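Endosialidase (Enterobacteria phage phi92, PDB 4HIZ) hydrolyses polysialic acid internally, cleaving alpha-2,8 and alpha-2,9 linkages between sialic acid residues, probably to strip the capsule of the bacterial host. Local coordinates at residues A[413-418]-A[426-431]; A[461-464]-A[469-472]; A[236-241]-A[300-305]. One frame throughout, in Å; residues are numbered along the deposited sequence.

Interaction 1: A[413-418]-A[426-431]. With EDO (1,2-ethanediol), chain O.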
loop_
_atom_site.group_PDB
_atom_site.type_symbol
_atom_site.label_atom_id
_atom_site.label_comp_id
_atom_site.label_asym_id
_atom_site.label_seq_id
_atom_site.Cartn_x
_atom_site.Cartn_y
_atom_site.Cartn_z
ATOM N N THR A 413 -15.515 -25.236 -9.269
ATOM C CA THR A 413 -14.097 -25.145 -9.681
ATOM C C THR A 413 -13.404 -26.416 -9.269
ATOM O O THR A 413 -13.546 -26.840 -8.124
ATOM C CB THR A 413 -13.430 -23.962 -8.959
ATOM O OG1 THR A 413 -14.140 -22.748 -9.258
ATOM C CG2 THR A 413 -11.955 -23.796 -9.367
ATOM N N GLU A 414 -12.588 -27.002 -10.153
ATOM C CA GLU A 414 -11.815 -28.165 -9.697
ATOM C C GLU A 414 -10.630 -27.677 -8.813
ATOM O O GLU A 414 -10.205 -26.522 -8.898
ATOM C CB GLU A 414 -11.347 -29.024 -10.880
ATOM C CG GLU A 414 -10.413 -28.223 -11.822
ATOM C CD GLU A 414 -10.071 -28.966 -13.119
ATOM O OE1 GLU A 414 -10.461 -30.152 -13.278
ATOM O OE2 GLU A 414 -9.385 -28.355 -13.991
ATOM N N ARG A 415 -10.140 -28.542 -7.928
ATOM C CA ARG A 415 -9.093 -28.166 -6.972
ATOM C C ARG A 415 -7.729 -28.057 -7.666
ATOM O O ARG A 415 -6.860 -27.290 -7.229
ATOM C CB ARG A 415 -8.994 -29.247 -5.877
ATOM C CG ARG A 415 -10.276 -29.372 -5.065
ATOM C CD ARG A 415 -10.297 -28.297 -3.990
ATOM N NE ARG A 415 -11.540 -28.457 -3.276
ATOM C CZ ARG A 415 -11.783 -28.021 -2.063
ATOM N NH1 ARG A 415 -10.862 -27.315 -1.387
ATOM N NH2 ARG A 415 -12.976 -28.290 -1.554
ATOM N N SER A 416 -7.563 -28.867 -8.704
ATOM C CA SER A 416 -6.319 -28.880 -9.491
ATOM C C SER A 416 -6.674 -29.346 -10.892
ATOM O O SER A 416 -7.722 -29.988 -11.080
ATOM C CB SER A 416 -5.271 -29.801 -8.822
ATOM O OG SER A 416 -4.077 -29.837 -9.617
ATOM N N PHE A 417 -5.839 -29.026 -11.887
ATOM C CA PHE A 417 -6.211 -29.337 -13.245
ATOM C C PHE A 417 -6.529 -30.827 -13.448
ATOM O O PHE A 417 -5.797 -31.711 -12.975
ATOM C CB PHE A 417 -5.108 -28.960 -14.255
ATOM C CG PHE A 417 -5.502 -29.287 -15.651
ATOM C CD1 PHE A 417 -6.485 -28.537 -16.291
ATOM C CD2 PHE A 417 -4.979 -30.407 -16.299
ATOM C CE1 PHE A 417 -6.911 -28.866 -17.579
ATOM C CE2 PHE A 417 -5.419 -30.747 -17.584
ATOM C CZ PHE A 417 -6.381 -29.965 -18.223
ATOM N N GLY A 418 -7.624 -31.085 -14.160
ATOM C CA GLY A 418 -7.940 -32.419 -14.631
ATOM C C GLY A 418 -8.687 -33.282 -13.611
ATOM O O GLY A 418 -8.909 -34.468 -13.876
ATOM N N ASP A 426 -6.929 -37.573 -8.245
ATOM C CA ASP A 426 -6.475 -36.264 -7.769
ATOM C C ASP A 426 -5.088 -36.013 -8.386
ATOM O O ASP A 426 -4.284 -36.950 -8.629
ATOM C CB ASP A 426 -6.391 -36.233 -6.248
ATOM C CG ASP A 426 -7.754 -36.264 -5.583
ATOM O OD1 ASP A 426 -8.800 -36.143 -6.280
ATOM O OD2 ASP A 426 -7.774 -36.399 -4.340
ATOM N N ASN A 427 -4.803 -34.748 -8.643
ATOM C CA ASN A 427 -3.584 -34.327 -9.354
ATOM C C ASN A 427 -2.866 -33.262 -8.533
ATOM O O ASN A 427 -2.830 -32.078 -8.917
ATOM C CB ASN A 427 -3.988 -33.760 -10.716
ATOM C CG ASN A 427 -2.805 -33.361 -11.577
ATOM O OD1 ASN A 427 -1.691 -33.923 -11.448
ATOM N ND2 ASN A 427 -3.032 -32.393 -12.475
ATOM N N ARG A 428 -2.280 -33.663 -7.408
ATOM C CA ARG A 428 -1.711 -32.697 -6.476
ATOM C C ARG A 428 -0.186 -32.763 -6.539
ATOM O O ARG A 428 0.396 -33.622 -7.251
ATOM C CB ARG A 428 -2.202 -33.007 -5.051
ATOM C CG ARG A 428 -3.727 -33.077 -4.957
ATOM C CD ARG A 428 -4.393 -31.680 -5.301
ATOM N NE ARG A 428 -5.842 -31.889 -5.426
ATOM C CZ ARG A 428 -6.693 -31.852 -4.401
ATOM N NH1 ARG A 428 -6.277 -31.488 -3.185
ATOM N NH2 ARG A 428 -7.973 -32.143 -4.598
ATOM N N TYR A 429 0.459 -31.858 -5.795
ATOM C CA TYR A 429 1.923 -31.876 -5.600
ATOM C C TYR A 429 2.704 -31.368 -6.804
ATOM O O TYR A 429 3.911 -31.587 -6.891
ATOM C CB TYR A 429 2.427 -33.263 -5.156
ATOM C CG TYR A 429 1.733 -33.806 -3.942
ATOM C CD1 TYR A 429 1.906 -33.217 -2.684
ATOM C CD2 TYR A 429 0.911 -34.918 -4.043
ATOM C CE1 TYR A 429 1.303 -33.761 -1.538
ATOM C CE2 TYR A 429 0.297 -35.457 -2.919
ATOM C CZ TYR A 429 0.489 -34.871 -1.681
ATOM O OH TYR A 429 -0.110 -35.410 -0.564
ATOM N N LYS A 430 2.017 -30.665 -7.711
ATOM C CA LYS A 430 2.691 -29.915 -8.775
ATOM C C LYS A 430 1.801 -28.747 -9.125
ATOM O O LYS A 430 0.561 -28.814 -8.925
ATOM C CB LYS A 430 2.896 -30.755 -10.034
ATOM C CG LYS A 430 1.615 -31.197 -10.692
ATOM C CD LYS A 430 1.878 -32.015 -11.924
ATOM C CE LYS A 430 2.491 -33.330 -11.522
ATOM N NZ LYS A 430 2.805 -34.220 -12.678
ATOM N N GLY A 431 2.402 -27.671 -9.646
ATOM C CA GLY A 431 1.583 -26.511 -9.998
ATOM C C GLY A 431 0.715 -26.819 -11.212
ATOM O O GLY A 431 1.171 -27.422 -12.183
HETATM C C1 EDO O . -10.937 -33.271 -1.559
HETATM O O1 EDO O . -10.029 -33.573 -0.500
HETATM C C2 EDO O . -10.836 -31.788 -1.832
HETATM O O2 EDO O . -9.480 -31.511 -2.173
#
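S416 and N427 join 413-418 to 426-431 by two side-chain-to-backbone hydrogen bonds. S416 OG lies 2.7 Å from N427 O and donates to it. OG also bonds to T432 OG1. N427 answers with its amide: ND2 donates to F417 O over 2.9 Å, with an N-H...O angle of 161°. The acceptor sits near the plane of the N427 amide. With chi1 at -177° the N427 amide swings away from its own backbone N and reaches F417 O.

The second kind of contact is apolar packing against a flat cation. R415 CB lies over one face of the R428 guanidinium, 3.3 Å from NH2. The two guanidinium planes are 15° apart, but R415 NE stays 5.3 Å from R428 NH2. Each charge has its own partner: R428 NE forms a salt bridge with E419, and R415 NH2 bonds to H396 O. A 1,2-ethanediol, probably from the crystallisation liquor, accepts from R428 NH2 at O2 (2.9 Å). Its C2 lies over a face of the R415 guanidinium.

Y429 reaches R187 of the second subunit in a cation-pi contact. Both segments belong to the long loop between antiparallel strands 407-413 and 435-442 of the propeller domain.

Interaction 2: A[461-464]-A[469-472]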
loop_
_atom_site.group_PDB
_atom_site.type_symbol
_atom_site.label_atom_id
_atom_site.label_comp_id
_atom_site.label_asym_id
_atom_site.label_seq_id
_atom_site.Cartn_x
_atom_site.Cartn_y
_atom_site.Cartn_z
ATOM N N GLN A 461 -7.842 -20.919 -12.921
ATOM C CA GLN A 461 -7.120 -20.469 -11.735
ATOM C C GLN A 461 -5.758 -21.168 -11.677
ATOM O O GLN A 461 -5.404 -21.926 -12.590
ATOM C CB GLN A 461 -7.953 -20.838 -10.489
ATOM C CG GLN A 461 -9.015 -19.771 -10.206
ATOM C CD GLN A 461 -9.870 -19.434 -11.418
ATOM O OE1 GLN A 461 -10.723 -20.247 -11.849
ATOM N NE2 GLN A 461 -9.663 -18.222 -11.981
ATOM N N ILE A 462 -5.039 -20.950 -10.582
ATOM C CA ILE A 462 -3.777 -21.650 -10.326
ATOM C C ILE A 462 -3.861 -22.411 -9.000
ATOM O O ILE A 462 -4.331 -21.883 -7.996
ATOM C CB ILE A 462 -2.597 -20.628 -10.267
ATOM C CG1 ILE A 462 -2.328 -20.051 -11.669
ATOM C CG2 ILE A 462 -1.307 -21.279 -9.669
ATOM C CD1 ILE A 462 -1.420 -18.774 -11.623
ATOM N N TYR A 463 -3.347 -23.644 -9.017
ATOM C CA TYR A 463 -3.102 -24.428 -7.819
ATOM C C TYR A 463 -1.574 -24.451 -7.662
ATOM O O TYR A 463 -0.851 -24.887 -8.579
ATOM C CB TYR A 463 -3.667 -25.855 -8.030
ATOM C CG TYR A 463 -3.102 -26.915 -7.100
ATOM C CD1 TYR A 463 -3.385 -26.912 -5.734
ATOM C CD2 TYR A 463 -2.259 -27.898 -7.599
ATOM C CE1 TYR A 463 -2.856 -27.872 -4.866
ATOM C CE2 TYR A 463 -1.736 -28.892 -6.750
ATOM C CZ TYR A 463 -2.020 -28.870 -5.394
ATOM O OH TYR A 463 -1.464 -29.810 -4.566
ATOM N N GLN A 464 -1.080 -23.981 -6.518
ATOM C CA GLN A 464 0.386 -23.727 -6.372
ATOM C C GLN A 464 1.189 -25.064 -6.389
ATOM O O GLN A 464 2.215 -25.168 -7.050
ATOM C CB GLN A 464 0.672 -22.958 -5.087
ATOM C CG GLN A 464 2.121 -22.391 -4.976
ATOM C CD GLN A 464 3.147 -23.420 -4.592
ATOM O OE1 GLN A 464 2.896 -24.268 -3.734
ATOM N NE2 GLN A 464 4.345 -23.318 -5.181
ATOM N N ASN A 469 -3.172 -29.498 -0.162
ATOM C CA ASN A 469 -4.448 -28.799 -0.044
ATOM C C ASN A 469 -4.564 -27.717 -1.120
ATOM O O ASN A 469 -3.571 -27.085 -1.496
ATOM C CB ASN A 469 -4.572 -28.088 1.301
ATOM C CG ASN A 469 -4.218 -28.951 2.449
ATOM O OD1 ASN A 469 -3.101 -28.859 2.999
ATOM N ND2 ASN A 469 -5.133 -29.825 2.821
ATOM N N SER A 470 -5.787 -27.501 -1.585
ATOM C CA SER A 470 -6.079 -26.451 -2.559
ATOM C C SER A 470 -7.169 -25.524 -2.064
ATOM O O SER A 470 -8.197 -25.969 -1.532
ATOM C CB SER A 470 -6.520 -27.084 -3.879
ATOM O OG SER A 470 -6.860 -26.076 -4.824
ATOM N N ALA A 471 -6.958 -24.217 -2.271
ATOM C CA ALA A 471 -7.986 -23.218 -1.942
ATOM C C ALA A 471 -8.882 -22.896 -3.140
ATOM O O ALA A 471 -9.784 -22.048 -3.037
ATOM C CB ALA A 471 -7.326 -21.964 -1.435
ATOM N N CYS A 472 -8.646 -23.547 -4.281
ATOM C CA CYS A 472 -9.359 -23.162 -5.500
ATOM C C CYS A 472 -10.822 -23.517 -5.386
ATOM O O CYS A 472 -11.152 -24.611 -4.984
ATOM C CB CYS A 472 -8.727 -23.824 -6.748
ATOM S SG CYS A 472 -7.056 -23.216 -7.061
#
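Y463 and C472 carry most of this buried contact. The Y463 ring turns its edge to the backbone of N469: CE1 is 3.5 Å from N469 O, which lies near the ring plane. Next to it, S470 CB packs against Y463 CD1 at 3.6 Å. C472 SG lies against the backbone of 461-464, 3.2 Å from I462 O. It also packs on Y463 CB at 4.4 Å. The sulfur is anti to its own carbonyl carbon (chi1 -66°), and this turn brings it to I462. Q461 CB touches the same sulfur at a similar distance.

Both segments lie in the loop from strand 456-460 to strand 473-480. These strands belong to two different sheets of the beta-propeller domain, so the loop crosses from one sheet to the next. An ST turn shapes its end: S470 OG accepts from C472 N at 3.1 Å, with an N-H...O angle of 164°.

Further out, S470 OG also bonds to R415 O. The Y463 hydroxyl bonds to Y429 N, which fixes the far end of the ring. E491 ties the two segments together from outside, with OE1 bonded to Q464 N and OE2 to A471 N. The I462 side chain, turned away from 469-472, packs on G120 of the second subunit.

Interaction 3: A[236-241]-A[300-305]. With EDO (1,2-ethanediol), chain K.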
loop_
_atom_site.group_PDB
_atom_site.type_symbol
_atom_site.label_atom_id
_atom_site.label_comp_id
_atom_site.label_asym_id
_atom_site.label_seq_id
_atom_site.Cartn_x
_atom_site.Cartn_y
_atom_site.Cartn_z
ATOM N N ILE A 236 -41.456 -3.199 20.970
ATOM C CA ILE A 236 -42.895 -3.344 21.122
ATOM C C ILE A 236 -43.493 -4.246 20.054
ATOM O O ILE A 236 -44.332 -5.104 20.364
ATOM C CB ILE A 236 -43.539 -1.978 21.108
ATOM C CG1 ILE A 236 -43.077 -1.200 22.341
ATOM C CG2 ILE A 236 -45.069 -2.087 21.113
ATOM C CD1 ILE A 236 -43.535 0.252 22.330
ATOM N N ASN A 237 -43.061 -4.076 18.803
ATOM C CA ASN A 237 -43.538 -4.952 17.739
ATOM C C ASN A 237 -42.582 -4.834 16.556
ATOM O O ASN A 237 -41.537 -4.169 16.694
ATOM C CB ASN A 237 -45.041 -4.688 17.405
ATOM C CG ASN A 237 -45.304 -3.279 16.885
ATOM O OD1 ASN A 237 -44.468 -2.666 16.214
ATOM N ND2 ASN A 237 -46.486 -2.759 17.193
ATOM N N LYS A 238 -42.912 -5.463 15.424
ATOM C CA LYS A 238 -42.008 -5.433 14.256
ATOM C C LYS A 238 -41.656 -4.023 13.815
ATOM O O LYS A 238 -40.613 -3.836 13.190
ATOM C CB LYS A 238 -42.607 -6.160 13.054
ATOM C CG LYS A 238 -42.942 -7.625 13.285
ATOM C CD LYS A 238 -43.644 -8.231 12.070
ATOM C CE LYS A 238 -43.962 -9.720 12.286
ATOM N NZ LYS A 238 -44.724 -10.301 11.138
ATOM N N ASP A 239 -42.532 -3.048 14.104
ATOM C CA ASP A 239 -42.332 -1.698 13.583
ATOM C C ASP A 239 -42.103 -0.639 14.648
ATOM O O ASP A 239 -42.084 0.557 14.319
ATOM C CB ASP A 239 -43.525 -1.234 12.727
ATOM C CG ASP A 239 -43.821 -2.159 11.570
ATOM O OD1 ASP A 239 -42.887 -2.675 10.938
ATOM O OD2 ASP A 239 -45.018 -2.369 11.293
ATOM N N THR A 240 -41.927 -1.041 15.895
ATOM C CA THR A 240 -41.908 -0.078 16.998
ATOM C C THR A 240 -40.937 -0.494 18.099
ATOM O O THR A 240 -40.923 -1.668 18.539
ATOM C CB THR A 240 -43.313 -0.024 17.657
ATOM O OG1 THR A 240 -44.317 -0.035 16.636
ATOM C CG2 THR A 240 -43.456 1.225 18.516
ATOM N N PHE A 241 -40.152 0.462 18.582
ATOM C CA PHE A 241 -39.287 0.194 19.724
ATOM C C PHE A 241 -39.242 1.408 20.616
ATOM O O PHE A 241 -39.824 2.436 20.288
ATOM C CB PHE A 241 -37.861 -0.233 19.280
ATOM C CG PHE A 241 -37.086 0.837 18.524
ATOM C CD1 PHE A 241 -37.292 1.024 17.158
ATOM C CD2 PHE A 241 -36.154 1.644 19.183
ATOM C CE1 PHE A 241 -36.576 2.001 16.439
ATOM C CE2 PHE A 241 -35.417 2.635 18.475
ATOM C CZ PHE A 241 -35.634 2.822 17.113
ATOM N N ASP A 300 -38.502 -12.820 5.358
ATOM C CA ASP A 300 -37.721 -11.784 6.051
ATOM C C ASP A 300 -38.439 -11.230 7.284
ATOM O O ASP A 300 -37.848 -11.118 8.370
ATOM C CB ASP A 300 -37.435 -10.600 5.140
ATOM C CG ASP A 300 -36.140 -10.725 4.413
ATOM O OD1 ASP A 300 -35.051 -10.742 5.051
ATOM O OD2 ASP A 300 -36.227 -10.793 3.170
ATOM N N ASP A 301 -39.710 -10.892 7.119
ATOM C CA ASP A 301 -40.452 -10.249 8.197
ATOM C C ASP A 301 -40.645 -11.149 9.420
ATOM O O ASP A 301 -40.762 -10.660 10.553
ATOM C CB ASP A 301 -41.828 -9.835 7.694
ATOM C CG ASP A 301 -41.761 -8.697 6.714
ATOM O OD1 ASP A 301 -40.713 -8.025 6.634
ATOM O OD2 ASP A 301 -42.768 -8.473 6.028
ATOM N N ASN A 302 -40.691 -12.458 9.188
ATOM C CA ASN A 302 -40.924 -13.400 10.279
ATOM C C ASN A 302 -39.688 -14.172 10.690
ATOM O O ASN A 302 -39.764 -15.063 11.555
ATOM C CB ASN A 302 -42.055 -14.338 9.901
ATOM C CG ASN A 302 -43.378 -13.597 9.807
ATOM O OD1 ASN A 302 -43.797 -12.941 10.763
ATOM N ND2 ASN A 302 -44.012 -13.647 8.639
ATOM N N TYR A 303 -38.555 -13.790 10.087
ATOM C CA TYR A 303 -37.253 -14.342 10.460
ATOM C C TYR A 303 -37.255 -15.850 10.294
ATOM O O TYR A 303 -36.779 -16.605 11.147
ATOM C CB TYR A 303 -36.835 -13.918 11.874
ATOM C CG TYR A 303 -36.592 -12.435 11.912
ATOM C CD1 TYR A 303 -37.658 -11.553 12.105
ATOM C CD2 TYR A 303 -35.318 -11.911 11.688
ATOM C CE1 TYR A 303 -37.472 -10.195 12.109
ATOM C CE2 TYR A 303 -35.114 -10.530 11.669
ATOM C CZ TYR A 303 -36.198 -9.680 11.884
ATOM O OH TYR A 303 -36.019 -8.307 11.864
ATOM N N THR A 304 -37.805 -16.287 9.178
ATOM C CA THR A 304 -37.749 -17.713 8.824
ATOM C C THR A 304 -36.603 -17.917 7.841
ATOM O O THR A 304 -36.564 -17.295 6.785
ATOM C CB THR A 304 -39.091 -18.164 8.158
ATOM O OG1 THR A 304 -40.211 -17.839 9.018
ATOM C CG2 THR A 304 -39.082 -19.659 7.932
ATOM N N PHE A 305 -35.652 -18.771 8.193
ATOM C CA PHE A 305 -34.518 -19.024 7.300
ATOM C C PHE A 305 -33.994 -20.441 7.467
ATOM O O PHE A 305 -34.392 -21.169 8.378
ATOM C CB PHE A 305 -33.418 -17.950 7.444
ATOM C CG PHE A 305 -32.750 -17.850 8.818
ATOM C CD1 PHE A 305 -31.974 -18.893 9.348
ATOM C CD2 PHE A 305 -32.776 -16.636 9.505
ATOM C CE1 PHE A 305 -31.310 -18.744 10.586
ATOM C CE2 PHE A 305 -32.087 -16.466 10.732
ATOM C CZ PHE A 305 -31.373 -17.507 11.289
HETATM C C1 EDO K . -38.549 -7.598 14.683
HETATM O O1 EDO K . -39.790 -7.912 14.037
HETATM C C2 EDO K . -38.343 -6.091 14.759
HETATM O O2 EDO K . -38.405 -5.453 13.465
HETATM O O HOH W 1 -44.920 -8.653 8.435
#
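K238 is the one residue of 236-241 that touches 300-305: its NZ donates to N302 OD1 at 2.8 Å. The lysine is fully extended beyond CG, with chi2 to chi4 all near 180°, and this length spans the gap between two turns. NZ comes in 34° out of the plane of the N302 amide, with a C=O...N angle of 135°. The other end of that amide, ND2, bonds to D299. K238 CE also passes 3.8 Å from D301 O. No direct salt bridge forms with D301. Instead one water accepts from K238 NZ and donates to D301 OD2, each over 3.2 Å.

Both sides are type I beta turns. N237 to T240 forms the hairpin turn between strands 230-237 and 240-244, in the eight-stranded sheet that projects from the propeller. D300 to Y303 leads into strand 304-311 of a four-stranded propeller sheet. The contact therefore joins that projecting sheet to the propeller body.

Each turn is braced from within. D239 N, in an Asx turn, and T240 OG1 reach N237 OD1 from opposite faces of its carbonyl plane. I236 and N237 both face T240 in a classic beta bulge. Y303 N bonds to D300 O across the second turn; Y303 and T304 both face D299 in a G1 beta bulge. A 1,2-ethanediol, probably from the crystallisation liquor, donates from O2 to K238 O.

All three contacts fall in the catalytic beta-propeller domain. Interaction 3 comes first along the chain, then interaction 1, then interaction 2. Interactions 1 and 2 form one cluster, with centres 7 Å apart. They touch directly, through polar bonds and through packing of R428 and K430 on Y463. Strands 407-413, 435-442 and 456-460 share a sheet; 473-480 is an edge strand of another sheet, which also takes in 71-75. Both loops touch the second subunit, so they pack as one unit at the subunit interface. Interaction 3 lies apart, with its centre 47 Å from interaction 1 and 42 Å from interaction 2. There a hairpin turn of the projecting sheet touches a turn of a propeller sheet, with no contact to another chain.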